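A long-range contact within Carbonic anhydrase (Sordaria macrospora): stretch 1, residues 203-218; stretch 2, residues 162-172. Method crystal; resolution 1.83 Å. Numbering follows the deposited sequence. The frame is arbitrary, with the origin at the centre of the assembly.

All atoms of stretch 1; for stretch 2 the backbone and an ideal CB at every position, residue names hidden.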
# COMPACT_ATOMS: atom_id res chain seq x y z
N LEU A 203 21.40 -22.90 -8.21
CA LEU A 203 20.33 -22.62 -7.26
C LEU A 203 20.65 -23.40 -6.03
O LEU A 203 21.10 -24.55 -6.11
CB LEU A 203 18.99 -23.13 -7.76
CG LEU A 203 17.89 -22.27 -8.34
CD1 LEU A 203 16.61 -23.09 -8.37
CD2 LEU A 203 17.71 -20.99 -7.56
N LYS A 204 20.43 -22.80 -4.86
CA LYS A 204 20.66 -23.50 -3.62
C LYS A 204 19.37 -23.51 -2.84
O LYS A 204 18.65 -22.52 -2.82
CB LYS A 204 21.76 -22.78 -2.83
CG LYS A 204 21.94 -23.23 -1.38
CD LYS A 204 23.10 -22.44 -0.73
CE LYS A 204 22.85 -22.17 0.75
NZ LYS A 204 22.55 -23.39 1.58
N ASP A 205 19.07 -24.64 -2.21
CA ASP A 205 17.88 -24.77 -1.38
C ASP A 205 18.27 -24.42 0.06
O ASP A 205 19.20 -25.00 0.61
CB ASP A 205 17.37 -26.21 -1.47
CG ASP A 205 16.01 -26.39 -0.82
OD1 ASP A 205 15.50 -25.42 -0.22
OD2 ASP A 205 15.46 -27.51 -0.89
N LEU A 206 17.56 -23.48 0.67
CA LEU A 206 17.80 -23.13 2.07
C LEU A 206 17.10 -24.11 2.98
O LEU A 206 17.23 -24.03 4.21
CB LEU A 206 17.29 -21.72 2.34
CG LEU A 206 18.05 -20.70 1.52
CD1 LEU A 206 17.51 -19.31 1.85
CD2 LEU A 206 19.54 -20.81 1.77
N ASN A 207 16.39 -25.05 2.36
CA ASN A 207 15.73 -26.12 3.11
C ASN A 207 14.87 -25.54 4.21
O ASN A 207 15.00 -25.91 5.38
CB ASN A 207 16.75 -27.11 3.66
CG ASN A 207 17.59 -27.74 2.55
OD1 ASN A 207 17.07 -28.07 1.49
ND2 ASN A 207 18.88 -27.89 2.80
N VAL A 208 14.01 -24.61 3.81
CA VAL A 208 13.08 -23.94 4.72
C VAL A 208 12.14 -24.97 5.35
O VAL A 208 11.44 -25.69 4.63
CB VAL A 208 12.26 -22.89 3.95
CG1 VAL A 208 11.14 -22.37 4.79
CG2 VAL A 208 13.16 -21.74 3.49
N ASP A 209 12.15 -25.06 6.67
CA ASP A 209 11.35 -26.07 7.35
C ASP A 209 9.90 -25.63 7.39
O ASP A 209 9.46 -24.99 8.35
CB ASP A 209 11.89 -26.33 8.76
CG ASP A 209 11.27 -27.54 9.42
OD1 ASP A 209 11.88 -28.08 10.37
OD2 ASP A 209 10.16 -27.96 9.00
N PHE A 210 9.16 -25.97 6.34
CA PHE A 210 7.84 -25.39 6.08
C PHE A 210 6.80 -25.74 7.15
O PHE A 210 6.07 -24.88 7.62
CB PHE A 210 7.39 -25.81 4.67
CG PHE A 210 5.93 -25.60 4.41
CD1 PHE A 210 5.36 -24.34 4.49
CD2 PHE A 210 5.13 -26.67 4.03
CE1 PHE A 210 4.01 -24.16 4.23
CE2 PHE A 210 3.79 -26.50 3.77
CZ PHE A 210 3.22 -25.25 3.87
N GLU A 211 6.78 -27.01 7.55
CA GLU A 211 5.83 -27.48 8.55
C GLU A 211 5.97 -26.79 9.91
O GLU A 211 4.98 -26.42 10.53
CB GLU A 211 5.95 -29.00 8.69
CG GLU A 211 5.79 -29.75 7.37
CD GLU A 211 4.34 -30.11 7.08
OE1 GLU A 211 3.46 -29.79 7.91
OE2 GLU A 211 4.08 -30.72 6.02
N THR A 212 7.21 -26.61 10.37
CA THR A 212 7.45 -25.98 11.68
C THR A 212 7.15 -24.48 11.68
O THR A 212 6.70 -23.93 12.69
CB THR A 212 8.90 -26.25 12.18
OG1 THR A 212 9.84 -25.54 11.37
CG2 THR A 212 9.21 -27.71 12.13
N ILE A 213 7.40 -23.82 10.56
CA ILE A 213 7.06 -22.40 10.46
C ILE A 213 5.57 -22.25 10.65
O ILE A 213 5.11 -21.40 11.43
CB ILE A 213 7.44 -21.81 9.09
CG1 ILE A 213 8.95 -21.63 9.00
CG2 ILE A 213 6.77 -20.48 8.89
CD1 ILE A 213 9.41 -21.19 7.61
N LEU A 214 4.83 -23.11 9.96
CA LEU A 214 3.38 -23.10 10.02
C LEU A 214 2.89 -23.35 11.45
O LEU A 214 1.96 -22.68 11.92
CB LEU A 214 2.81 -24.14 9.04
CG LEU A 214 1.30 -24.38 8.97
CD1 LEU A 214 0.55 -23.10 8.62
CD2 LEU A 214 0.98 -25.48 7.97
N LYS A 215 3.52 -24.29 12.15
CA LYS A 215 3.12 -24.59 13.53
C LYS A 215 3.34 -23.40 14.47
O LYS A 215 2.50 -23.12 15.32
CB LYS A 215 3.83 -25.83 14.05
CG LYS A 215 3.24 -26.35 15.35
CD LYS A 215 4.18 -27.33 16.04
CE LYS A 215 3.54 -27.90 17.30
NZ LYS A 215 4.33 -29.03 17.89
N ASP A 216 4.47 -22.71 14.30
CA ASP A 216 4.80 -21.53 15.11
C ASP A 216 3.81 -20.40 14.91
O ASP A 216 3.37 -19.76 15.87
CB ASP A 216 6.19 -21.02 14.77
CG ASP A 216 7.28 -21.97 15.19
OD1 ASP A 216 6.96 -23.16 15.44
OD2 ASP A 216 8.45 -21.54 15.26
N ILE A 217 3.48 -20.13 13.64
CA ILE A 217 2.50 -19.13 13.29
C ILE A 217 1.11 -19.51 13.82
O ILE A 217 0.33 -18.64 14.19
CB ILE A 217 2.47 -18.89 11.77
CG1 ILE A 217 3.75 -18.20 11.34
CG2 ILE A 217 1.28 -18.04 11.37
CD1 ILE A 217 4.03 -18.28 9.84
N GLN A 218 0.81 -20.81 13.88
CA GLN A 218 -0.52 -21.26 14.28
C GLN A 218 -0.83 -21.08 15.78
O GLN A 218 -1.98 -21.21 16.18
CB GLN A 218 -0.76 -22.72 13.86
CG GLN A 218 -1.12 -22.85 12.36
CD GLN A 218 -1.34 -24.29 11.95
OE1 GLN A 218 -0.60 -25.19 12.36
NE2 GLN A 218 -2.35 -24.52 11.12
N UNK A 162 20.99 -12.13 3.06
CA UNK A 162 20.22 -12.48 1.87
C UNK A 162 19.42 -13.75 2.19
O UNK A 162 18.18 -13.84 1.90
CB UNK A 162 21.13 -12.68 0.66
N UNK A 163 20.12 -14.69 2.83
CA UNK A 163 19.50 -15.99 3.18
C UNK A 163 18.36 -15.83 4.20
O UNK A 163 17.25 -16.38 4.04
CB UNK A 163 20.56 -16.94 3.74
N UNK A 164 18.65 -15.15 5.29
CA UNK A 164 17.63 -14.89 6.31
C UNK A 164 16.44 -14.12 5.76
O UNK A 164 15.31 -14.29 6.23
CB UNK A 164 18.24 -14.11 7.48
N UNK A 165 16.68 -13.22 4.82
CA UNK A 165 15.58 -12.49 4.18
C UNK A 165 14.72 -13.49 3.45
O UNK A 165 13.51 -13.46 3.57
CB UNK A 165 16.09 -11.41 3.22
N UNK A 166 15.33 -14.36 2.65
CA UNK A 166 14.50 -15.39 2.01
C UNK A 166 13.65 -16.16 3.05
O UNK A 166 12.43 -16.30 2.87
CB UNK A 166 15.39 -16.36 1.23
N UNK A 167 14.29 -16.62 4.12
CA UNK A 167 13.56 -17.36 5.19
C UNK A 167 12.38 -16.54 5.77
O UNK A 167 11.25 -17.05 5.88
CB UNK A 167 14.53 -17.73 6.32
N UNK A 168 12.63 -15.28 6.12
CA UNK A 168 11.58 -14.41 6.68
C UNK A 168 10.45 -14.14 5.70
O UNK A 168 9.28 -14.10 6.11
CB UNK A 168 12.19 -13.08 7.13
N UNK A 169 10.77 -13.96 4.41
CA UNK A 169 9.71 -13.74 3.42
C UNK A 169 8.90 -15.01 3.21
O UNK A 169 7.67 -14.97 2.98
CB UNK A 169 10.30 -13.27 2.09
N UNK A 170 9.56 -16.17 3.31
CA UNK A 170 8.80 -17.43 3.34
C UNK A 170 7.83 -17.49 4.55
O UNK A 170 6.66 -17.90 4.40
CB UNK A 170 9.77 -18.62 3.39
N UNK A 171 8.33 -17.15 5.73
CA UNK A 171 7.44 -17.06 6.90
C UNK A 171 6.25 -16.16 6.58
O UNK A 171 5.12 -16.50 6.91
CB UNK A 171 8.19 -16.53 8.12
N UNK A 172 6.49 -14.99 5.97
CA UNK A 172 5.37 -14.09 5.63
C UNK A 172 4.38 -14.68 4.63
O UNK A 172 3.19 -14.34 4.68
CB UNK A 172 5.92 -12.78 5.06

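Stretch 2 is helical throughout, with each backbone N from 166 to 172 bonded to the carbonyl O four residues earlier. Stretch 1 crosses it as a strand end, a loop and a second helix, the two helix axes approaching to 10.5 Å at 56°. Leu206, Val208, Ile213 and Ile217 offer the helix a mostly apolar surface.

Position 162 points sideways, and its ideal CB has nothing of stretch 1 within 5.5 Å, so the visible atoms favour no particular side chain. It is Val162.

Position 163 points toward stretch 1, its ideal CB 4.3 Å from Leu206 CD1. The side chain of Lys204 also lies within reach of a long side chain here, past Leu206 CD2, so a long side chain with an aliphatic stem would suit, acidic if it answered the lysine, though leucine, methionine or glutamine would also fit. The residue is Glu163. Its CG lies 4.2 Å from Leu206 CD2, and its OE2 comes to 4.2 Å from Lys204 CE, a contact with the lysine's carbon chain and not a salt bridge. Leu206 CD1 also packs 3.7 Å from the backbone O of Glu163.

Positions 164 and 165 point away and meet nothing of stretch 1; many residues would serve. They are Leu164 and Asn165, the latter hydrogen-bonded through its side chain to 169.

At 166 the ideal CB is already 3.7 Å from Leu206 CD1. Such closeness favours a compact apolar residue, alanine, valine or perhaps isoleucine. Val166 is found, its CB 3.7 Å from Leu206 CD1.

Position 167 points sideways, 5.1 Å from Val208 CG2 at its ideal CB. A side chain must extend along the helix to reach Ile213, a task for leucine, methionine or an aromatic. It is Tyr167: with chi1 in the t well, the ring brings CE1 to 4.0 Å from Ile213 CD1, which approaches it obliquely.

Position 168 points away, leaving its choice open. Glu168 turns its end back nearer to stretch 1 without touching it, and engages 171. Position 169 is out of reach, so stretch 1 sets no preference and polar or apolar residues would do. It holds Gln169, whose NE2 donates a hydrogen bond to Asn165 OD1 (2.9 Å).

Position 170 points toward stretch 1, with Val208 CG1 4.2 Å and Ile213 CD1 5.0 Å from its ideal CB. Small or medium apolar residues, such as alanine, cysteine or valine, suit this hollow. Cys170 places SG 4.1 Å from Val208 CG2.

At 171 the bond runs sideways, with Ile213 CG2 4.3 Å and Ile217 CD1 4.8 Å from the ideal CB. A long side chain could lie across both isoleucines, and leucine, methionine, lysine or arginine are all plausible. It is Arg171, whose CG packs 3.8 Å from Ile213 CD1, while NH2 lies 4.3 Å from Ile217 CG1. Its NH1 forms a salt bridge with Glu168 OE1 at 2.9 Å, and its backbone O is 3.6 Å from Ile217 CD1.

Position 172 points away, without a neighbour in stretch 1, so many side chains would do. It is Asn172, whose ND2 makes a weak hydrogen bond to Gln169 OE1 (3.2 Å).

Stretch 2, residues 162-172: VELNVYEQCRN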
# COMPACT_ATOMS: atom_id res chain seq x y z
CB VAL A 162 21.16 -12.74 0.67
CG1 VAL A 162 20.48 -13.57 -0.40
CG2 VAL A 162 21.65 -11.41 0.08
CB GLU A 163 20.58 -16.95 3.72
CG GLU A 163 21.63 -17.31 2.66
CD GLU A 163 22.83 -18.07 3.22
OE1 GLU A 163 22.91 -18.27 4.45
OE2 GLU A 163 23.70 -18.46 2.41
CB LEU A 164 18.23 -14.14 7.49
CG LEU A 164 19.19 -15.08 8.25
CD1 LEU A 164 20.03 -14.27 9.20
CD2 LEU A 164 18.38 -16.09 9.01
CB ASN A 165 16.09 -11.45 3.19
CG ASN A 165 14.97 -10.58 2.62
OD1 ASN A 165 14.09 -10.08 3.37
ND2 ASN A 165 14.98 -10.39 1.30
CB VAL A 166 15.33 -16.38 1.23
CG1 VAL A 166 14.42 -17.56 0.75
CG2 VAL A 166 15.90 -15.68 0.00
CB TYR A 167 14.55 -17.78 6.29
CG TYR A 167 13.91 -18.23 7.59
CD1 TYR A 167 13.48 -19.55 7.76
CD2 TYR A 167 13.77 -17.35 8.63
CE1 TYR A 167 12.91 -19.95 8.97
CE2 TYR A 167 13.20 -17.73 9.82
CZ TYR A 167 12.78 -19.03 9.99
OH TYR A 167 12.22 -19.38 11.19
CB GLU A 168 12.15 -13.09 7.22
CG GLU A 168 12.99 -13.23 8.49
CD GLU A 168 12.22 -13.84 9.68
OE1 GLU A 168 10.96 -13.82 9.69
OE2 GLU A 168 12.87 -14.34 10.61
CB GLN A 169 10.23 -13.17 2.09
CG GLN A 169 11.08 -11.87 2.21
CD GLN A 169 10.48 -10.84 3.15
OE1 GLN A 169 9.30 -10.51 3.06
NE2 GLN A 169 11.31 -10.31 4.07
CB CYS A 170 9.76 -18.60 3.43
SG CYS A 170 10.61 -18.90 1.87
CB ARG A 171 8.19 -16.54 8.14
CG ARG A 171 9.22 -17.53 8.72
CD ARG A 171 9.72 -17.03 10.09
NE ARG A 171 8.64 -16.93 11.07
CZ ARG A 171 8.12 -15.79 11.51
NH1 ARG A 171 8.61 -14.62 11.09
NH2 ARG A 171 7.14 -15.80 12.40
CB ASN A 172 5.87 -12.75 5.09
CG ASN A 172 6.70 -11.99 6.12
OD1 ASN A 172 6.67 -12.30 7.31
ND2 ASN A 172 7.47 -11.02 5.65
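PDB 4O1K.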